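Integral membrane indolylacetylinositol arabinosyltransferase EmbB (Mycolicibacterium smegmatis MC2 155, PDB 7BVC) probably polymerises arabinose into the arabinan of cell-wall arabinogalactan, as a membrane-embedded arabinosyltransferase of the emb family that binds the drug ethambutol. Local coordinates at residues Pro500-Tyr511 against Leu571-Phe582. Sequence-based numbering, arbitrary orientation.
With PO4 (phosphate ion), chain H.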
loop_
_atom_site.group_PDB
_atom_site.type_symbol
_atom_site.label_atom_id
_atom_site.label_comp_id
_atom_site.label_asym_id
_atom_site.label_seq_id
_atom_site.Cartn_x
_atom_site.Cartn_y
_atom_site.Cartn_z
ATOM N N PRO B 500 -0.783 11.853 10.922
ATOM C CA PRO B 500 0.128 10.756 10.566
ATOM C C PRO B 500 1.441 10.880 11.322
ATOM O O PRO B 500 2.136 11.893 11.236
ATOM C CB PRO B 500 0.321 10.937 9.055
ATOM C CG PRO B 500 -0.873 11.711 8.607
ATOM C CD PRO B 500 -1.219 12.618 9.745
ATOM N N SER B 501 1.772 9.839 12.084
ATOM C CA SER B 501 2.980 9.835 12.898
ATOM C C SER B 501 4.147 9.143 12.204
ATOM O O SER B 501 5.251 9.688 12.176
ATOM C CB SER B 501 2.702 9.171 14.251
ATOM O OG SER B 501 1.775 9.934 15.006
ATOM N N GLN B 502 3.926 7.944 11.660
ATOM C CA GLN B 502 4.897 7.266 10.801
ATOM C C GLN B 502 6.235 7.082 11.524
ATOM O O GLN B 502 7.256 7.678 11.180
ATOM C CB GLN B 502 5.079 8.014 9.475
ATOM C CG GLN B 502 3.818 8.092 8.640
ATOM C CD GLN B 502 3.138 6.748 8.487
ATOM O OE1 GLN B 502 1.932 6.626 8.690
ATOM N NE2 GLN B 502 3.905 5.734 8.110
ATOM N N GLU B 503 6.186 6.244 12.557
ATOM C CA GLU B 503 7.366 5.870 13.329
ATOM C C GLU B 503 8.497 5.367 12.438
ATOM O O GLU B 503 8.270 4.984 11.287
ATOM C CB GLU B 503 6.986 4.815 14.365
ATOM C CG GLU B 503 6.495 3.521 13.758
ATOM C CD GLU B 503 5.002 3.528 13.475
ATOM O OE1 GLU B 503 4.400 4.621 13.468
ATOM O OE2 GLU B 503 4.429 2.439 13.264
ATOM N N TRP B 504 9.720 5.345 12.977
ATOM C CA TRP B 504 10.911 5.274 12.136
ATOM C C TRP B 504 11.009 3.970 11.355
ATOM O O TRP B 504 11.568 3.959 10.253
ATOM C CB TRP B 504 12.164 5.470 12.990
ATOM C CG TRP B 504 12.425 4.351 13.939
ATOM C CD1 TRP B 504 11.977 4.241 15.221
ATOM C CD2 TRP B 504 13.200 3.176 13.683
ATOM N NE1 TRP B 504 12.423 3.071 15.780
ATOM C CE2 TRP B 504 13.176 2.397 14.855
ATOM C CE3 TRP B 504 13.910 2.705 12.575
ATOM C CZ2 TRP B 504 13.834 1.176 14.951
ATOM C CZ3 TRP B 504 14.562 1.494 12.673
ATOM C CH2 TRP B 504 14.520 0.743 13.852
ATOM N N TRP B 505 10.486 2.869 11.889
ATOM C CA TRP B 505 10.614 1.593 11.196
ATOM C C TRP B 505 9.639 1.444 10.036
ATOM O O TRP B 505 9.572 0.364 9.440
ATOM C CB TRP B 505 10.438 0.429 12.173
ATOM C CG TRP B 505 9.094 0.339 12.816
ATOM C CD1 TRP B 505 7.936 -0.100 12.243
ATOM C CD2 TRP B 505 8.770 0.660 14.171
ATOM N NE1 TRP B 505 6.910 -0.054 13.151
ATOM C CE2 TRP B 505 7.397 0.405 14.346
ATOM C CE3 TRP B 505 9.508 1.144 15.254
ATOM C CZ2 TRP B 505 6.747 0.621 15.556
ATOM C CZ3 TRP B 505 8.861 1.358 16.454
ATOM C CH2 TRP B 505 7.495 1.096 16.595
ATOM N N THR B 506 8.882 2.489 9.708
ATOM C CA THR B 506 8.006 2.506 8.545
ATOM C C THR B 506 8.651 3.262 7.381
ATOM O O THR B 506 7.970 3.931 6.598
ATOM C CB THR B 506 6.652 3.107 8.930
ATOM O OG1 THR B 506 6.192 2.477 10.130
ATOM C CG2 THR B 506 5.603 2.826 7.868
ATOM N N GLU B 507 9.978 3.175 7.266
ATOM C CA GLU B 507 10.695 3.947 6.259
ATOM C C GLU B 507 10.444 3.423 4.851
ATOM O O GLU B 507 10.432 4.206 3.894
ATOM C CB GLU B 507 12.191 3.939 6.574
ATOM C CG GLU B 507 13.077 4.519 5.485
ATOM C CD GLU B 507 12.834 5.997 5.261
ATOM O OE1 GLU B 507 12.478 6.694 6.232
ATOM O OE2 GLU B 507 13.000 6.462 4.115
ATOM N N ASN B 508 10.221 2.115 4.701
ATOM C CA ASN B 508 10.087 1.515 3.379
ATOM C C ASN B 508 8.863 2.002 2.614
ATOM O O ASN B 508 8.752 1.713 1.419
ATOM C CB ASN B 508 10.048 -0.010 3.497
ATOM C CG ASN B 508 9.192 -0.485 4.652
ATOM O OD1 ASN B 508 8.166 0.114 4.969
ATOM N ND2 ASN B 508 9.609 -1.572 5.289
ATOM N N LEU B 509 7.950 2.731 3.260
ATOM C CA LEU B 509 6.793 3.263 2.545
ATOM C C LEU B 509 7.213 4.290 1.501
ATOM O O LEU B 509 6.605 4.380 0.427
ATOM C CB LEU B 509 5.804 3.880 3.531
ATOM C CG LEU B 509 4.747 2.943 4.111
ATOM C CD1 LEU B 509 3.720 3.728 4.907
ATOM C CD2 LEU B 509 4.078 2.148 3.006
ATOM N N ARG B 510 8.249 5.078 1.802
ATOM C CA ARG B 510 8.698 6.103 0.867
ATOM C C ARG B 510 9.162 5.501 -0.450
ATOM O O ARG B 510 8.993 6.117 -1.508
ATOM C CB ARG B 510 9.818 6.930 1.498
ATOM C CG ARG B 510 10.218 8.148 0.689
ATOM C CD ARG B 510 11.328 8.925 1.369
ATOM N NE ARG B 510 10.815 9.849 2.376
ATOM C CZ ARG B 510 11.019 9.715 3.681
ATOM N NH1 ARG B 510 10.516 10.602 4.526
ATOM N NH2 ARG B 510 11.726 8.694 4.139
ATOM N N TYR B 511 9.745 4.303 -0.411
ATOM C CA TYR B 511 10.161 3.619 -1.627
ATOM C C TYR B 511 9.081 2.710 -2.190
ATOM O O TYR B 511 9.116 2.396 -3.384
ATOM C CB TYR B 511 11.431 2.806 -1.366
ATOM C CG TYR B 511 12.516 3.598 -0.677
ATOM C CD1 TYR B 511 13.388 4.392 -1.405
ATOM C CD2 TYR B 511 12.662 3.556 0.701
ATOM C CE1 TYR B 511 14.376 5.121 -0.779
ATOM C CE2 TYR B 511 13.647 4.281 1.335
ATOM C CZ TYR B 511 14.503 5.061 0.590
ATOM O OH TYR B 511 15.487 5.786 1.218
ATOM N N LEU B 571 16.769 10.607 6.624
ATOM C CA LEU B 571 15.425 10.666 6.062
ATOM C C LEU B 571 14.423 9.825 6.841
ATOM O O LEU B 571 13.218 9.966 6.613
ATOM C CB LEU B 571 15.436 10.228 4.598
ATOM C CG LEU B 571 15.504 11.366 3.578
ATOM C CD1 LEU B 571 15.282 10.842 2.170
ATOM C CD2 LEU B 571 14.500 12.456 3.917
ATOM N N MET B 572 14.883 8.960 7.738
ATOM C CA MET B 572 13.999 8.344 8.720
ATOM C C MET B 572 13.720 9.372 9.814
ATOM O O MET B 572 14.088 10.545 9.711
ATOM C CB MET B 572 14.616 7.063 9.271
ATOM C CG MET B 572 15.182 6.137 8.215
ATOM S SD MET B 572 15.757 4.573 8.901
ATOM C CE MET B 572 16.739 5.148 10.281
ATOM N N PHE B 573 13.027 8.946 10.871
ATOM C CA PHE B 573 12.754 9.801 12.023
ATOM C C PHE B 573 11.905 11.011 11.649
ATOM O O PHE B 573 11.670 11.889 12.484
ATOM C CB PHE B 573 14.060 10.260 12.680
ATOM C CG PHE B 573 15.035 9.149 12.937
ATOM C CD1 PHE B 573 14.642 8.006 13.610
ATOM C CD2 PHE B 573 16.343 9.247 12.501
ATOM C CE1 PHE B 573 15.536 6.983 13.845
ATOM C CE2 PHE B 573 17.242 8.225 12.734
ATOM C CZ PHE B 573 16.838 7.093 13.407
ATOM N N THR B 574 11.444 11.073 10.402
ATOM C CA THR B 574 10.567 12.175 10.033
ATOM C C THR B 574 9.110 11.753 10.185
ATOM O O THR B 574 8.756 10.615 9.862
ATOM C CB THR B 574 10.826 12.621 8.596
ATOM O OG1 THR B 574 10.665 11.507 7.711
ATOM C CG2 THR B 574 12.233 13.176 8.457
ATOM N N PRO B 575 8.254 12.651 10.677
ATOM C CA PRO B 575 6.866 12.267 10.977
ATOM C C PRO B 575 6.046 11.866 9.759
ATOM O O PRO B 575 4.970 11.283 9.937
ATOM C CB PRO B 575 6.290 13.526 11.636
ATOM C CG PRO B 575 7.483 14.280 12.127
ATOM C CD PRO B 575 8.553 14.022 11.120
ATOM N N THR B 576 6.496 12.160 8.544
ATOM C CA THR B 576 5.743 11.841 7.338
ATOM C C THR B 576 6.668 11.252 6.286
ATOM O O THR B 576 7.792 11.724 6.102
ATOM C CB THR B 576 5.049 13.079 6.765
ATOM O OG1 THR B 576 6.031 14.076 6.459
ATOM C CG2 THR B 576 4.039 13.646 7.751
ATOM N N LYS B 577 6.186 10.224 5.593
ATOM C CA LYS B 577 6.947 9.547 4.546
ATOM C C LYS B 577 6.252 9.798 3.211
ATOM O O LYS B 577 5.431 9.003 2.753
ATOM C CB LYS B 577 7.066 8.051 4.847
ATOM C CG LYS B 577 7.469 7.730 6.276
ATOM C CD LYS B 577 8.972 7.790 6.450
ATOM C CE LYS B 577 9.392 7.270 7.811
ATOM N NZ LYS B 577 9.174 8.277 8.881
ATOM N N TRP B 578 6.596 10.915 2.579
ATOM C CA TRP B 578 6.085 11.257 1.261
ATOM C C TRP B 578 7.175 11.080 0.208
ATOM O O TRP B 578 8.330 10.774 0.509
ATOM C CB TRP B 578 5.563 12.695 1.226
ATOM C CG TRP B 578 4.585 13.049 2.301
ATOM C CD1 TRP B 578 4.709 14.053 3.213
ATOM C CD2 TRP B 578 3.324 12.423 2.562
ATOM N NE1 TRP B 578 3.608 14.085 4.032
ATOM C CE2 TRP B 578 2.744 13.093 3.655
ATOM C CE3 TRP B 578 2.633 11.356 1.982
ATOM C CZ2 TRP B 578 1.507 12.734 4.180
ATOM C CZ3 TRP B 578 1.404 10.999 2.505
ATOM C CH2 TRP B 578 0.854 11.686 3.593
ATOM N N ILE B 579 6.787 11.286 -1.050
ATOM C CA ILE B 579 7.754 11.299 -2.141
ATOM C C ILE B 579 8.307 12.701 -2.387
ATOM O O ILE B 579 9.425 12.834 -2.904
ATOM C CB ILE B 579 7.124 10.713 -3.419
ATOM C CG1 ILE B 579 6.737 9.255 -3.192
ATOM C CG2 ILE B 579 8.075 10.785 -4.601
ATOM C CD1 ILE B 579 5.939 8.663 -4.322
ATOM N N HIS B 580 7.575 13.747 -1.992
ATOM C CA HIS B 580 8.060 15.112 -2.156
ATOM C C HIS B 580 9.400 15.343 -1.472
ATOM O O HIS B 580 10.108 16.292 -1.821
ATOM C CB HIS B 580 7.037 16.109 -1.609
ATOM C CG HIS B 580 5.614 15.688 -1.801
ATOM N ND1 HIS B 580 4.980 15.743 -3.023
ATOM C CD2 HIS B 580 4.697 15.220 -0.923
ATOM C CE1 HIS B 580 3.735 15.317 -2.891
ATOM N NE2 HIS B 580 3.540 14.993 -1.626
ATOM N N HIS B 581 9.764 14.500 -0.510
ATOM C CA HIS B 581 11.021 14.632 0.213
ATOM C C HIS B 581 12.225 14.174 -0.597
ATOM O O HIS B 581 13.328 14.103 -0.047
ATOM C CB HIS B 581 10.956 13.850 1.525
ATOM C CG HIS B 581 9.901 14.334 2.468
ATOM N ND1 HIS B 581 9.590 13.676 3.638
ATOM C CD2 HIS B 581 9.086 15.413 2.416
ATOM C CE1 HIS B 581 8.628 14.327 4.264
ATOM N NE2 HIS B 581 8.304 15.385 3.544
ATOM N N PHE B 582 12.047 13.860 -1.877
ATOM C CA PHE B 582 13.158 13.504 -2.748
ATOM C C PHE B 582 13.744 14.706 -3.474
ATOM O O PHE B 582 14.755 14.559 -4.166
ATOM C CB PHE B 582 12.718 12.452 -3.769
ATOM C CG PHE B 582 12.593 11.071 -3.199
ATOM C CD1 PHE B 582 13.517 10.602 -2.282
ATOM C CD2 PHE B 582 11.555 10.241 -3.581
ATOM C CE1 PHE B 582 13.405 9.332 -1.756
ATOM C CE2 PHE B 582 11.441 8.970 -3.057
ATOM C CZ PHE B 582 12.366 8.516 -2.144
HETATM P P PO4 H . 5.081 17.542 5.615
HETATM O O1 PO4 H . 5.661 16.195 5.962
HETATM O O2 PO4 H . 3.934 17.362 4.652
HETATM O O3 PO4 H . 6.146 18.396 4.973
HETATM O O4 PO4 H . 4.588 18.210 6.876
#
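Trp-504 and Phe-573 mark one close approach of two loops in the GT-C membrane domain of EmbB, their CA atoms 4.9 Å apart; Arg-510 and Lys-577 mark another, with 5.3 Å between the CA of Arg-510 and the CA of Lys-577. Residues 500-511 include a type I beta turn from Thr-506 to Leu-509 and enter helix 509-512, while 571-582 link helices 554-570 and 586-599. No ladder of backbone hydrogen bonds joins them, and the contact illustrates how long basic side chains can bridge irregular loops by reaching across to main-chain carbonyls.

Arg-510 is the centrepiece. Its CG lies anti to the backbone N (chi1 -172°), and after an extended start the chain bends at chi3, carrying the guanidinium into the bend of the 571-582 loop. CB of Lys-577 lies over one face of the group, toward its rim, and CD2 of Leu-571 over the opposite one. Three weak hydrogen bonds fan out across the contact: NE to O of Trp-578, NH2 to O of Leu-571 and NH1 to ND1 of His-581, the last arriving at the imidazole edge. Within its own loop, Arg-510 NH2 forms a salt bridge with OE2 of Glu-507, which probably helps to hold the guanidinium in its rotation. Lower on the arginine, CG packs 3.6 Å from CZ of Phe-582, whose ring also meets that of Phe-529.

Two bound ligands come near: Glu-507 and Tyr-511 touch cardiolipin, whereas His-580 belongs to the ethambutol pocket. On the flank facing a neighbouring protein chain, CB of Trp-504 rests 3.6 Å from CD1 of Phe-573. Lys-577 crosses the arginine at about a right angle, and its NZ donates to O of Gln-502 at 3.1 Å, tilted 28° from the carbonyl plane.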